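Local coordinates for beta-N-acetylglucosaminidase-like protein Glycoside hydrolase family 20 (Flavobacterium johnsoniae, PDB 6YHH) that probably hydrolyses terminal beta-linked N-acetylglucosamine from chitin-derived oligosaccharides, as a family 20 beta-N-acetylhexosaminidase of bacterial chitin metabolism, at residues Pro11-Val16 and Ser136-Phe141; Phe144-Leu149 and Gly445-Met450; Met364-Ile369 and Ile379-Arg384; Ser422-Asp427 and Thr482-Met487; Asn426-Lys431 and Glu473-Ala478. One frame throughout, in Å; residues are numbered along the deposited sequence. Where two conformers were deposited one is given.

How the contacts relate
From the N terminus, contact 1 comes first: it pairs the opening strand with the last strand of the N-terminal domain, closing a loop of 119 residues, and the chain passes almost directly into contact 2. There the first strand of the catalytic barrel meets the strand at 443-450, so a 295-residue excursion is closed. Contact 3, which pairs two successive barrel strands, falls within that excursion. Contacts 4 and 5 start from the end of helix 420-424 and the loop after it, sharing Asn426 and Asp427, and run to helices 484-497 and 467-476; each crosses contact 2. Contact 5 also touches contact 1 through Trp12, whose backbone meets Ser477 and Glu473, and so ties the N-terminal domain to the barrel.

Contact 1: Pro11-Val16 and Ser136-Phe141; sequences PWPQNV and SQISDF
Gln14 lies across the ring of Phe141, its CG over the centre of one face, 3.4 Å from the centroid, and its amide stacked within 13° of the ring plane. The bent chain, turned at chi2 (-68°), also brings NE2 to Phe141 O at 3.0 Å, so one flexible polar residue supplies both an apolar methylene and a donor. Beside it, Asp140 OD1 accepts Gln14 N at 2.9 Å from above the carboxylate plane, while a water lies within hydrogen-bonding distance of Asp140 OD2 and Pro11 O. Trp476 NE1 also donates to Asp140 OD1 and helps hold the carboxylate in place. Pro13 CB rests on Ile138 CG2 at 3.8 Å, apolar against apolar. Farther along, Ser139 N donates to Asn15 O at 3.2 Å, and the return bond from Asn15 N to Ser139 O is weak. Asn15-Ser139 is thus a hydrogen-bonded pair and Val16-Ile138 a non-hydrogen-bonded one, the antiparallel pairing that adds strand 15-19 to strand 131-140 in the mixed sheet of the family 20 N-terminal domain.

Contact 2: Phe144-Leu149 and Gly445-Met450; sequences FTWRGL and GGEATM
Parallel pairing of strand 146-152 with strand 443-450 joins the first and last strands of the catalytic TIM barrel, closing the cylinder. The axes of the short segments run 4.4 Å apart and 1° from parallel. Gly446 N donates to Trp146 O, Gly148 N to Gly446 O at 3.0 Å, and Ala448 N to Gly148 O. Glycine suits two of these places: at Gly445 a side chain would collide with Trp146 O and the backbone angles themselves call for glycine, while at Gly148 a CB would run into Glu447 OE2. The main side-chain bond lies on the face carrying Glu447. Its extended chain, CG anti to the backbone N, sends OE2 to the indole edge of Trp146, where NE1 donates in the ring plane over 2.9 Å at 155°, meeting the carboxylate from above its plane. On the other face Leu149 CD1 packs on Ala448 CB at 4.0 Å, beneath helices 460-464 and 467-476. Arg147 NH1 binds Phe144 O, and its guanidinium also reaches Glu92 and Lys174 O. Because His179 ND1 pairs with Glu447 OE1, both carboxylate oxygens are engaged, which would probably favour a charged glutamate inside the barrel.

Contact 3: Met364-Ile369 and Ile379-Arg384; sequences MGWEEI and IVHSWR
Trp366 and His381 run alongside one another from neighbouring strands, their rings in an offset stack with centroids 4.0 Å apart and planes at 16°. Trp366 CZ3 sits over the centre of the imidazole, and Met364 CE covers the opposite face, 3.5 Å from His381 ND1; His312 and Ser409 hold the imidazole nitrogens. Trp366 turns its edge to the face of Trp383 (planes at 78°); its indole suits a place that needs both face and edge. The cluster grows from two parallel neighbours of the TIM barrel, where Gly365 N donates to Ile379 O and His381 N to Gly365 O. Glu367, with CG wedged between its own N and C, crosses Trp383 nearly perpendicularly. Its OE1 grips Trp383 N at 2.8 Å by the anti lone pair and Arg384 N at 2.9 Å from above the carboxylate plane, and Ser395 also bonds it. An alanine here would probably loosen the backbone at Trp383 and Arg384, whose amides lose their shared acceptor. Glu368 OE1 takes Trp383 NE1 almost straight at 2.9 Å, probably steadying an indole whose nearest atom lies about 4 Å from the side chain of Glu317, the predicted proton donor, whose N binds Glu368 OE2.

Contact 4: Ser422-Asp427 and Thr482-Met487; sequences SHYLND and TDVANM
The phenol of Tyr424 is the bump here, and the hollow that takes it is formed by the start of helix 484-497 and the residues just before it. With CG anti to the backbone N (chi1 -173°), the ring extends from helix 420-424 toward Met487, which meets it from the other helix. Met487 curls over one face: bent at chi2 and chi3, it lays CG 3.9 Å from the ring centroid, a CH-pi contact, while CB rests on Tyr424 CZ at 3.7 Å and Met487 CE curves back over Tyr424 CG and CD2. SD stands 4.8 Å from the centroid, a Met-aromatic contact. An unbranched, pliable methionine suits this role because it can follow the curve of a ring. Val484 CG2 wedges in at the ring edge, 4.2 Å from Tyr424 CD2, and also meets Leu425 CD1. Leu425 in turn crosses Thr482 at about a right angle, CD2 resting 3.6 Å from Thr482 O. Asp483 is the N-cap: OD1 accepts Asn486 N at 2.9 Å, capping the helix whose first turn walls the hollow. No direct hydrogen bond joins the segments. A water instead donates to both Tyr424 OH and Asp483 O, and the hydroxyl also pairs with Glu473, while Arg474 is the ring's cation-pi partner. Apolar packing therefore carries the contact, and burying the hydroxyl without that water and Glu473 would probably be costly.

Contact 5: Asn426-Lys431 and Glu473-Ala478; sequences NDPMPK and ERLWSA
Closest packing falls where Arg474, leaving the last turn of helix 467-476, folds its aliphatic stem against the loop that follows helix 420-424. Bent at chi2 and chi3, it brings CG to 3.3 Å from Asn426 O, a carbonyl buried without a polar partner. Beside it Pro428 CG meets Leu475 CD2 at 3.8 Å, a rigid ring against a branched tip. The looser side is that of the partly exposed Asp427: OD2 comes within 3.6 Å of Arg474 CD yet stays 4.3 Å from NE and well out of the guanidinium plane, so no N-H points at it. That guanidinium is used by Tyr424 O and Ile481 O, and Asp427 OD2 by Arg143. Asp427 OD1 accepts Met429 N at 2.8 Å through its anti lone pair, an Asx turn that shapes the loop around Pro428. An alanine here would probably loosen that turn and cost Arg143 its salt-bridge partner. No hydrogen bond links the segments, so the contact rests on van der Waals packing, with charge attraction probably a minor addition.

Contact 1: Pro11-Val16 and Ser136-Phe141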
# COMPACT_ATOMS: atom_id res chain seq x y z
N PRO A 11 24.49 -3.49 -0.28
CA PRO A 11 25.77 -3.89 -0.92
C PRO A 11 26.80 -4.46 0.08
O PRO A 11 26.90 -3.96 1.20
CB PRO A 11 26.28 -2.56 -1.46
CG PRO A 11 25.05 -1.72 -1.65
CD PRO A 11 24.18 -2.05 -0.47
N TRP A 12 27.57 -5.45 -0.38
CA TRP A 12 28.67 -5.98 0.43
C TRP A 12 29.69 -4.85 0.68
O TRP A 12 30.13 -4.18 -0.31
CB TRP A 12 29.34 -7.12 -0.29
CG TRP A 12 30.30 -7.79 0.64
CD1 TRP A 12 31.68 -7.66 0.63
CD2 TRP A 12 29.98 -8.56 1.79
NE1 TRP A 12 32.23 -8.32 1.71
CE2 TRP A 12 31.21 -8.92 2.43
CE3 TRP A 12 28.77 -9.05 2.33
CZ2 TRP A 12 31.25 -9.72 3.59
CZ3 TRP A 12 28.82 -9.86 3.47
CH2 TRP A 12 30.06 -10.19 4.09
N PRO A 13 30.00 -4.56 1.96
CA PRO A 13 30.87 -3.41 2.23
C PRO A 13 32.32 -3.62 1.77
O PRO A 13 32.79 -4.76 1.56
CB PRO A 13 30.83 -3.28 3.72
CG PRO A 13 29.48 -3.89 4.13
CD PRO A 13 29.39 -5.06 3.20
N GLN A 14 33.02 -2.52 1.58
CA GLN A 14 34.37 -2.50 1.00
C GLN A 14 35.35 -3.26 1.95
O GLN A 14 36.30 -3.92 1.49
CB GLN A 14 34.90 -1.08 0.74
CG GLN A 14 34.12 -0.22 -0.29
CD GLN A 14 34.23 -0.71 -1.72
OE1 GLN A 14 35.14 -1.51 -2.10
NE2 GLN A 14 33.25 -0.27 -2.55
N ASN A 15 35.11 -3.16 3.23
CA ASN A 15 35.95 -3.84 4.25
C ASN A 15 35.06 -4.38 5.33
O ASN A 15 34.25 -3.61 5.90
CB ASN A 15 36.94 -2.87 4.90
CG ASN A 15 37.84 -2.18 3.90
OD1 ASN A 15 37.57 -1.08 3.38
ND2 ASN A 15 38.88 -2.85 3.58
N VAL A 16 35.24 -5.64 5.64
CA VAL A 16 34.43 -6.28 6.71
C VAL A 16 35.32 -7.22 7.49
O VAL A 16 35.82 -8.18 6.90
CB VAL A 16 33.30 -7.14 6.13
CG1 VAL A 16 32.47 -7.80 7.26
CG2 VAL A 16 32.43 -6.30 5.19
N SER A 136 32.52 -6.54 15.32
CA SER A 136 32.99 -6.43 13.93
C SER A 136 33.41 -5.00 13.63
O SER A 136 32.99 -4.04 14.32
CB SER A 136 31.84 -6.88 13.00
OG SER A 136 30.68 -6.08 13.25
N GLN A 137 34.13 -4.83 12.51
CA GLN A 137 34.54 -3.54 12.05
C GLN A 137 34.35 -3.49 10.55
O GLN A 137 34.81 -4.39 9.85
CB GLN A 137 36.04 -3.21 12.35
CG GLN A 137 36.37 -3.32 13.83
CD GLN A 137 36.82 -4.74 14.17
OE1 GLN A 137 37.63 -5.31 13.44
NE2 GLN A 137 36.26 -5.36 15.22
N ILE A 138 33.68 -2.42 10.13
CA ILE A 138 33.36 -2.23 8.73
C ILE A 138 33.78 -0.87 8.36
O ILE A 138 33.48 0.09 9.10
CB ILE A 138 31.82 -2.45 8.50
CG1 ILE A 138 31.46 -3.89 8.60
CG2 ILE A 138 31.36 -1.84 7.17
CD1 ILE A 138 29.95 -4.21 8.63
N SER A 139 34.42 -0.69 7.20
CA SER A 139 34.66 0.60 6.67
C SER A 139 34.29 0.54 5.20
O SER A 139 34.60 -0.45 4.51
CB SER A 139 36.11 1.17 6.91
OG SER A 139 37.00 0.42 6.24
N ASP A 140 33.59 1.58 4.76
CA ASP A 140 32.85 1.44 3.48
C ASP A 140 32.74 2.74 2.75
O ASP A 140 32.90 3.81 3.32
CB ASP A 140 31.41 0.90 3.86
CG ASP A 140 30.69 0.17 2.75
OD1 ASP A 140 31.30 -0.18 1.71
OD2 ASP A 140 29.48 -0.09 2.95
N PHE A 141 32.46 2.63 1.45
CA PHE A 141 32.28 3.76 0.60
C PHE A 141 31.81 3.18 -0.75
O PHE A 141 32.05 2.01 -1.04
CB PHE A 141 33.64 4.53 0.38
CG PHE A 141 34.80 3.60 -0.08
CD1 PHE A 141 35.58 2.94 0.81
CD2 PHE A 141 34.98 3.32 -1.44
CE1 PHE A 141 36.58 2.06 0.41
CE2 PHE A 141 36.01 2.49 -1.88
CZ PHE A 141 36.81 1.86 -0.93
O HOH W 1 27.28 -1.35 1.79

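Contact 2: Phe144-Leu149 and Gly445-Met450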
# COMPACT_ATOMS: atom_id res chain seq x y z
N PHE A 144 30.78 3.89 -7.26
CA PHE A 144 30.36 4.92 -8.20
C PHE A 144 29.55 5.93 -7.46
O PHE A 144 28.79 5.57 -6.50
CB PHE A 144 29.45 4.32 -9.32
CG PHE A 144 30.16 3.35 -10.23
CD1 PHE A 144 31.02 3.84 -11.21
CD2 PHE A 144 30.00 1.97 -10.12
CE1 PHE A 144 31.72 2.93 -12.03
CE2 PHE A 144 30.68 1.10 -10.95
CZ PHE A 144 31.52 1.60 -11.92
N THR A 145 29.62 7.15 -7.95
CA THR A 145 28.85 8.21 -7.31
C THR A 145 27.34 8.32 -7.70
O THR A 145 26.57 8.88 -6.93
CB THR A 145 29.56 9.61 -7.50
OG1 THR A 145 29.11 10.53 -6.51
CG2 THR A 145 29.35 10.20 -8.87
N TRP A 146 26.97 7.84 -8.89
CA TRP A 146 25.60 7.89 -9.42
C TRP A 146 25.07 6.50 -9.34
O TRP A 146 25.52 5.64 -10.05
CB TRP A 146 25.63 8.41 -10.88
CG TRP A 146 24.29 8.60 -11.46
CD1 TRP A 146 23.27 7.66 -11.59
CD2 TRP A 146 23.78 9.82 -12.00
NE1 TRP A 146 22.17 8.22 -12.20
CE2 TRP A 146 22.42 9.56 -12.42
CE3 TRP A 146 24.29 11.11 -12.12
CZ2 TRP A 146 21.66 10.51 -13.04
CZ3 TRP A 146 23.50 12.09 -12.69
CH2 TRP A 146 22.19 11.75 -13.16
N ARG A 147 24.18 6.24 -8.39
CA ARG A 147 23.63 4.92 -8.16
C ARG A 147 22.09 5.06 -8.11
O ARG A 147 21.51 5.41 -7.08
CB ARG A 147 24.16 4.30 -6.88
CG ARG A 147 25.69 4.36 -6.82
CD ARG A 147 26.24 3.78 -5.57
NE ARG A 147 25.66 4.32 -4.35
CZ ARG A 147 25.95 5.51 -3.85
NH1 ARG A 147 26.94 6.25 -4.37
NH2 ARG A 147 25.31 5.96 -2.82
N GLY A 148 21.48 4.85 -9.29
CA GLY A 148 20.13 5.33 -9.55
C GLY A 148 19.04 4.31 -9.91
O GLY A 148 19.32 3.17 -10.36
N LEU A 149 17.83 4.72 -9.63
CA LEU A 149 16.61 4.10 -10.20
C LEU A 149 15.86 5.19 -10.96
O LEU A 149 15.61 6.24 -10.39
CB LEU A 149 15.63 3.57 -9.10
CG LEU A 149 14.32 2.93 -9.58
CD1 LEU A 149 14.48 1.67 -10.39
CD2 LEU A 149 13.42 2.67 -8.35
N GLY A 445 28.39 6.36 -13.03
CA GLY A 445 27.73 5.26 -12.37
C GLY A 445 26.68 4.65 -13.26
O GLY A 445 26.83 4.60 -14.50
N GLY A 446 25.61 4.13 -12.64
CA GLY A 446 24.58 3.43 -13.42
C GLY A 446 23.21 3.66 -12.83
O GLY A 446 23.08 4.18 -11.71
N GLU A 447 22.22 3.22 -13.60
CA GLU A 447 20.87 3.35 -13.19
C GLU A 447 19.95 2.25 -13.73
O GLU A 447 19.92 2.03 -14.94
CB GLU A 447 20.45 4.71 -13.65
CG GLU A 447 19.10 5.12 -13.36
CD GLU A 447 18.92 6.59 -13.85
OE1 GLU A 447 18.15 6.77 -14.82
OE2 GLU A 447 19.51 7.55 -13.26
N ALA A 448 19.21 1.65 -12.81
CA ALA A 448 18.12 0.69 -13.18
C ALA A 448 16.98 1.52 -13.74
O ALA A 448 16.65 2.58 -13.14
CB ALA A 448 17.68 -0.10 -11.98
N THR A 449 16.38 1.07 -14.84
CA THR A 449 15.29 1.81 -15.45
C THR A 449 13.99 1.04 -15.40
O THR A 449 13.81 0.06 -16.10
CB THR A 449 15.53 2.18 -16.92
OG1 THR A 449 15.75 0.98 -17.71
CG2 THR A 449 16.71 3.11 -17.06
N MET A 450 13.06 1.48 -14.57
CA MET A 450 11.72 0.87 -14.51
C MET A 450 10.71 1.58 -15.37
O MET A 450 9.95 2.47 -14.92
CB MET A 450 11.17 0.77 -13.10
CG MET A 450 9.91 -0.12 -13.06
SD MET A 450 10.20 -1.80 -13.65
CE MET A 450 8.51 -2.23 -14.10

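Contact 3: Met364-Ile369 and Ile379-Arg384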
# COMPACT_ATOMS: atom_id res chain seq x y z
N MET A 364 21.34 16.70 -19.25
CA MET A 364 21.53 15.28 -19.45
C MET A 364 20.57 14.80 -20.51
O MET A 364 19.48 15.30 -20.62
CB MET A 364 21.29 14.60 -18.09
CG MET A 364 21.51 13.07 -18.14
SD MET A 364 21.62 12.41 -16.48
CE MET A 364 21.88 10.66 -16.88
N GLY A 365 20.97 13.79 -21.24
CA GLY A 365 20.09 13.17 -22.22
C GLY A 365 20.48 11.76 -22.60
O GLY A 365 21.64 11.34 -22.41
N TRP A 366 19.51 11.04 -23.18
CA TRP A 366 19.77 9.71 -23.73
C TRP A 366 20.80 9.82 -24.88
O TRP A 366 20.94 10.87 -25.51
CB TRP A 366 18.47 9.10 -24.24
CG TRP A 366 17.44 8.92 -23.13
CD1 TRP A 366 16.25 9.57 -23.04
CD2 TRP A 366 17.49 8.00 -22.02
NE1 TRP A 366 15.62 9.20 -21.88
CE2 TRP A 366 16.35 8.24 -21.24
CE3 TRP A 366 18.40 7.01 -21.56
CZ2 TRP A 366 16.06 7.54 -20.10
CZ3 TRP A 366 18.10 6.30 -20.44
CH2 TRP A 366 16.93 6.55 -19.72
N GLU A 367 21.56 8.77 -25.09
CA GLU A 367 22.77 8.81 -25.92
C GLU A 367 22.59 9.40 -27.32
O GLU A 367 23.58 9.88 -27.91
CB GLU A 367 23.36 7.39 -25.96
CG GLU A 367 22.52 6.40 -26.75
CD GLU A 367 23.11 5.04 -26.75
OE1 GLU A 367 23.15 4.45 -25.66
OE2 GLU A 367 23.52 4.57 -27.86
N GLU A 368 21.40 9.31 -27.88
CA GLU A 368 21.14 9.92 -29.20
C GLU A 368 21.53 11.35 -29.32
O GLU A 368 21.88 11.80 -30.46
CB GLU A 368 19.73 9.72 -29.71
CG GLU A 368 19.36 8.24 -29.87
CD GLU A 368 18.64 7.61 -28.68
OE1 GLU A 368 19.07 7.88 -27.52
OE2 GLU A 368 17.67 6.79 -28.92
N ILE A 369 21.57 12.08 -28.20
CA ILE A 369 21.94 13.48 -28.25
C ILE A 369 23.39 13.75 -28.63
O ILE A 369 23.75 14.89 -29.01
CB ILE A 369 21.59 14.30 -26.97
CG1 ILE A 369 22.41 13.89 -25.76
CG2 ILE A 369 20.06 14.19 -26.69
CD1 ILE A 369 22.34 14.87 -24.61
N ILE A 379 25.70 15.52 -19.79
CA ILE A 379 25.82 14.12 -19.37
C ILE A 379 25.12 13.19 -20.34
O ILE A 379 23.94 13.45 -20.73
CB ILE A 379 25.26 13.97 -17.97
CG1 ILE A 379 26.04 14.90 -17.08
CG2 ILE A 379 25.40 12.54 -17.50
CD1 ILE A 379 25.56 14.98 -15.71
N VAL A 380 25.81 12.13 -20.77
CA VAL A 380 25.31 11.22 -21.79
C VAL A 380 24.76 9.99 -21.07
O VAL A 380 25.49 9.39 -20.27
CB VAL A 380 26.42 10.82 -22.79
CG1 VAL A 380 25.99 9.68 -23.76
CG2 VAL A 380 26.75 12.03 -23.60
N HIS A 381 23.52 9.61 -21.37
CA HIS A 381 22.90 8.48 -20.73
C HIS A 381 22.91 7.30 -21.71
O HIS A 381 22.14 7.26 -22.66
CB HIS A 381 21.49 8.89 -20.27
CG HIS A 381 20.93 8.01 -19.21
ND1 HIS A 381 19.81 8.37 -18.51
CD2 HIS A 381 21.31 6.79 -18.73
CE1 HIS A 381 19.52 7.44 -17.62
NE2 HIS A 381 20.39 6.44 -17.75
N SER A 382 23.83 6.36 -21.47
CA SER A 382 24.04 5.23 -22.32
C SER A 382 23.02 4.12 -22.05
O SER A 382 23.03 3.52 -20.96
CB SER A 382 25.47 4.68 -22.08
OG SER A 382 25.74 3.53 -22.87
N TRP A 383 22.23 3.79 -23.06
CA TRP A 383 21.13 2.84 -22.94
C TRP A 383 20.99 1.79 -24.02
O TRP A 383 20.37 0.69 -23.74
CB TRP A 383 19.81 3.59 -22.81
CG TRP A 383 19.27 4.14 -24.09
CD1 TRP A 383 19.53 5.34 -24.62
CD2 TRP A 383 18.28 3.53 -24.95
NE1 TRP A 383 18.80 5.56 -25.77
CE2 TRP A 383 18.01 4.46 -26.00
CE3 TRP A 383 17.62 2.29 -24.96
CZ2 TRP A 383 17.12 4.18 -27.03
CZ3 TRP A 383 16.70 2.04 -25.96
CH2 TRP A 383 16.50 2.96 -27.01
N ARG A 384 21.60 2.00 -25.18
CA ARG A 384 21.46 1.07 -26.30
C ARG A 384 22.48 -0.03 -26.28
O ARG A 384 23.62 0.17 -25.90
CB ARG A 384 21.45 1.87 -27.60
CG ARG A 384 20.32 2.87 -27.65
CD ARG A 384 20.40 3.76 -28.84
NE ARG A 384 20.22 2.98 -29.99
CZ ARG A 384 20.82 3.31 -31.12
NH1 ARG A 384 21.64 4.38 -31.12
NH2 ARG A 384 20.62 2.57 -32.19

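Contact 4: Ser422-Asp427 and Thr482-Met487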
# COMPACT_ATOMS: atom_id res chain seq x y z
N SER A 422 21.84 -11.35 -15.11
CA SER A 422 22.18 -10.48 -16.24
C SER A 422 22.38 -9.02 -15.76
O SER A 422 23.26 -8.34 -16.27
CB SER A 422 21.11 -10.49 -17.33
OG SER A 422 19.96 -9.86 -16.85
N HIS A 423 21.61 -8.57 -14.78
CA HIS A 423 21.80 -7.26 -14.22
C HIS A 423 23.00 -7.15 -13.24
O HIS A 423 23.72 -6.17 -13.26
CB HIS A 423 20.47 -6.79 -13.55
CG HIS A 423 19.33 -6.82 -14.47
ND1 HIS A 423 19.33 -6.13 -15.66
CD2 HIS A 423 18.10 -7.37 -14.35
CE1 HIS A 423 18.17 -6.32 -16.27
NE2 HIS A 423 17.42 -7.07 -15.49
N TYR A 424 23.19 -8.20 -12.42
CA TYR A 424 24.23 -8.18 -11.40
C TYR A 424 25.59 -8.14 -11.99
O TYR A 424 26.47 -7.49 -11.44
CB TYR A 424 24.09 -9.43 -10.53
CG TYR A 424 25.00 -9.48 -9.32
CD1 TYR A 424 25.01 -8.45 -8.42
CD2 TYR A 424 25.89 -10.53 -9.17
CE1 TYR A 424 25.82 -8.51 -7.30
CE2 TYR A 424 26.72 -10.63 -8.09
CZ TYR A 424 26.71 -9.63 -7.16
OH TYR A 424 27.51 -9.69 -6.08
N LEU A 425 25.76 -8.77 -13.15
CA LEU A 425 27.12 -8.87 -13.78
C LEU A 425 27.32 -7.79 -14.79
O LEU A 425 28.42 -7.61 -15.30
CB LEU A 425 27.27 -10.22 -14.39
CG LEU A 425 27.22 -11.32 -13.30
CD1 LEU A 425 27.32 -12.69 -13.96
CD2 LEU A 425 28.21 -11.13 -12.12
N ASN A 426 26.33 -6.92 -14.99
CA ASN A 426 26.50 -5.82 -15.90
C ASN A 426 27.31 -4.70 -15.24
O ASN A 426 26.91 -4.15 -14.25
CB ASN A 426 25.10 -5.26 -16.21
CG ASN A 426 25.08 -4.19 -17.29
OD1 ASN A 426 25.47 -4.45 -18.43
ND2 ASN A 426 24.50 -3.00 -16.98
N ASP A 427 28.42 -4.28 -15.79
CA ASP A 427 29.31 -3.35 -15.05
C ASP A 427 29.47 -2.05 -15.81
O ASP A 427 29.75 -2.09 -17.04
CB ASP A 427 30.65 -4.04 -14.88
CG ASP A 427 31.54 -3.37 -13.85
OD1 ASP A 427 31.94 -2.23 -14.04
OD2 ASP A 427 31.75 -3.94 -12.82
N THR A 482 31.24 -10.65 -7.35
CA THR A 482 30.57 -11.12 -8.55
C THR A 482 29.95 -12.51 -8.39
O THR A 482 29.38 -13.05 -9.32
CB THR A 482 31.49 -11.11 -9.75
OG1 THR A 482 32.57 -11.98 -9.45
CG2 THR A 482 31.98 -9.71 -10.09
N ASP A 483 30.04 -13.09 -7.20
CA ASP A 483 29.59 -14.48 -6.97
C ASP A 483 28.04 -14.46 -6.95
O ASP A 483 27.45 -14.00 -6.00
CB ASP A 483 30.17 -15.03 -5.72
CG ASP A 483 29.79 -16.45 -5.42
OD1 ASP A 483 28.68 -16.97 -5.52
OD2 ASP A 483 30.65 -17.09 -4.87
N VAL A 484 27.46 -14.98 -8.01
CA VAL A 484 25.99 -14.90 -8.13
C VAL A 484 25.34 -15.72 -7.05
O VAL A 484 24.33 -15.29 -6.47
CB VAL A 484 25.50 -15.36 -9.51
CG1 VAL A 484 23.97 -15.40 -9.53
CG2 VAL A 484 26.03 -14.48 -10.60
N ALA A 485 25.81 -16.96 -6.80
CA ALA A 485 25.13 -17.74 -5.77
C ALA A 485 25.15 -17.14 -4.40
O ALA A 485 24.15 -17.20 -3.68
CB ALA A 485 25.65 -19.16 -5.70
N ASN A 486 26.28 -16.54 -3.99
CA ASN A 486 26.38 -15.88 -2.71
C ASN A 486 25.43 -14.65 -2.69
O ASN A 486 24.82 -14.40 -1.70
CB ASN A 486 27.79 -15.38 -2.49
CG ASN A 486 27.93 -14.62 -1.21
OD1 ASN A 486 27.99 -13.39 -1.17
ND2 ASN A 486 28.04 -15.37 -0.15
N MET A 487 25.40 -13.91 -3.78
CA MET A 487 24.51 -12.75 -3.87
C MET A 487 23.05 -13.26 -3.68
O MET A 487 22.29 -12.65 -2.91
CB MET A 487 24.66 -12.00 -5.17
CG MET A 487 23.66 -10.82 -5.32
SD MET A 487 22.04 -11.34 -5.95
CE MET A 487 22.37 -12.00 -7.55
O HOH W 2 28.48 -11.94 -4.50

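Contact 5: Asn426-Lys431 and Glu473-Ala478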
# COMPACT_ATOMS: atom_id res chain seq x y z
N ASN A 426 26.33 -6.92 -14.99
CA ASN A 426 26.50 -5.82 -15.90
C ASN A 426 27.31 -4.70 -15.24
O ASN A 426 26.91 -4.15 -14.25
CB ASN A 426 25.10 -5.26 -16.21
CG ASN A 426 25.08 -4.19 -17.29
OD1 ASN A 426 25.47 -4.45 -18.43
ND2 ASN A 426 24.50 -3.00 -16.98
N ASP A 427 28.42 -4.28 -15.79
CA ASP A 427 29.31 -3.35 -15.05
C ASP A 427 29.47 -2.05 -15.81
O ASP A 427 29.75 -2.09 -17.04
CB ASP A 427 30.65 -4.04 -14.88
CG ASP A 427 31.54 -3.37 -13.85
OD1 ASP A 427 31.94 -2.23 -14.04
OD2 ASP A 427 31.75 -3.94 -12.82
N PRO A 428 29.29 -0.93 -15.16
CA PRO A 428 29.45 0.33 -15.88
C PRO A 428 30.88 0.52 -16.45
O PRO A 428 31.06 1.34 -17.40
CB PRO A 428 29.15 1.37 -14.82
CG PRO A 428 28.29 0.64 -13.81
CD PRO A 428 28.86 -0.73 -13.77
N MET A 429 31.86 -0.16 -15.87
CA MET A 429 33.25 -0.13 -16.39
C MET A 429 33.46 -1.12 -17.49
O MET A 429 33.35 -2.36 -17.30
CB MET A 429 34.29 -0.39 -15.30
CG MET A 429 35.74 -0.19 -15.74
SD MET A 429 36.17 1.56 -15.88
CE MET A 429 35.93 2.01 -14.11
N PRO A 430 33.72 -0.59 -18.68
CA PRO A 430 33.90 -1.55 -19.79
C PRO A 430 35.21 -2.33 -19.65
O PRO A 430 36.17 -1.84 -19.00
CB PRO A 430 33.97 -0.64 -21.03
CG PRO A 430 34.58 0.66 -20.50
CD PRO A 430 34.00 0.80 -19.09
N LYS A 431 35.21 -3.54 -20.22
CA LYS A 431 36.41 -4.41 -20.37
C LYS A 431 37.13 -4.10 -21.69
O LYS A 431 36.51 -3.65 -22.67
CB LYS A 431 36.03 -5.91 -20.34
N GLU A 473 24.10 -3.39 -5.36
CA GLU A 473 25.42 -3.95 -5.00
C GLU A 473 26.46 -3.73 -6.10
O GLU A 473 27.63 -3.28 -5.85
CB GLU A 473 25.33 -5.40 -4.64
CG GLU A 473 26.71 -6.05 -4.49
CD GLU A 473 26.62 -7.24 -3.58
OE1 GLU A 473 26.68 -8.40 -4.05
OE2 GLU A 473 26.34 -7.02 -2.36
N ARG A 474 26.07 -3.93 -7.35
CA ARG A 474 27.00 -3.61 -8.43
C ARG A 474 27.46 -2.16 -8.45
O ARG A 474 28.61 -1.85 -8.81
CB ARG A 474 26.43 -4.00 -9.79
CG ARG A 474 27.35 -3.74 -11.01
CD ARG A 474 28.73 -4.39 -10.95
NE ARG A 474 28.55 -5.80 -10.69
CZ ARG A 474 29.08 -6.49 -9.68
NH1 ARG A 474 29.98 -6.00 -8.81
NH2 ARG A 474 28.70 -7.71 -9.56
N LEU A 475 26.61 -1.25 -8.07
CA LEU A 475 26.91 0.14 -8.20
C LEU A 475 27.71 0.66 -6.99
O LEU A 475 28.37 1.68 -7.11
CB LEU A 475 25.61 0.94 -8.39
CG LEU A 475 24.92 0.58 -9.71
CD1 LEU A 475 23.60 1.38 -9.77
CD2 LEU A 475 25.80 0.72 -10.95
N TRP A 476 27.65 -0.06 -5.86
CA TRP A 476 28.35 0.39 -4.62
C TRP A 476 29.62 -0.43 -4.36
O TRP A 476 30.67 0.13 -4.03
CB TRP A 476 27.38 0.26 -3.43
CG TRP A 476 28.05 0.55 -2.08
CD1 TRP A 476 28.92 -0.26 -1.43
CD2 TRP A 476 27.91 1.73 -1.31
NE1 TRP A 476 29.37 0.38 -0.27
CE2 TRP A 476 28.73 1.60 -0.18
CE3 TRP A 476 27.13 2.89 -1.44
CZ2 TRP A 476 28.86 2.60 0.78
CZ3 TRP A 476 27.27 3.89 -0.46
CH2 TRP A 476 28.12 3.73 0.63
N SER A 477 29.49 -1.75 -4.42
CA SER A 477 30.52 -2.65 -3.92
C SER A 477 31.71 -2.71 -4.92
O SER A 477 31.67 -2.25 -6.06
CB SER A 477 29.98 -4.05 -3.77
OG SER A 477 29.00 -4.10 -2.71
N ALA A 478 32.75 -3.34 -4.44
CA ALA A 478 33.96 -3.50 -5.26
C ALA A 478 33.64 -4.29 -6.54
O ALA A 478 32.78 -5.16 -6.54
CB ALA A 478 35.01 -4.28 -4.44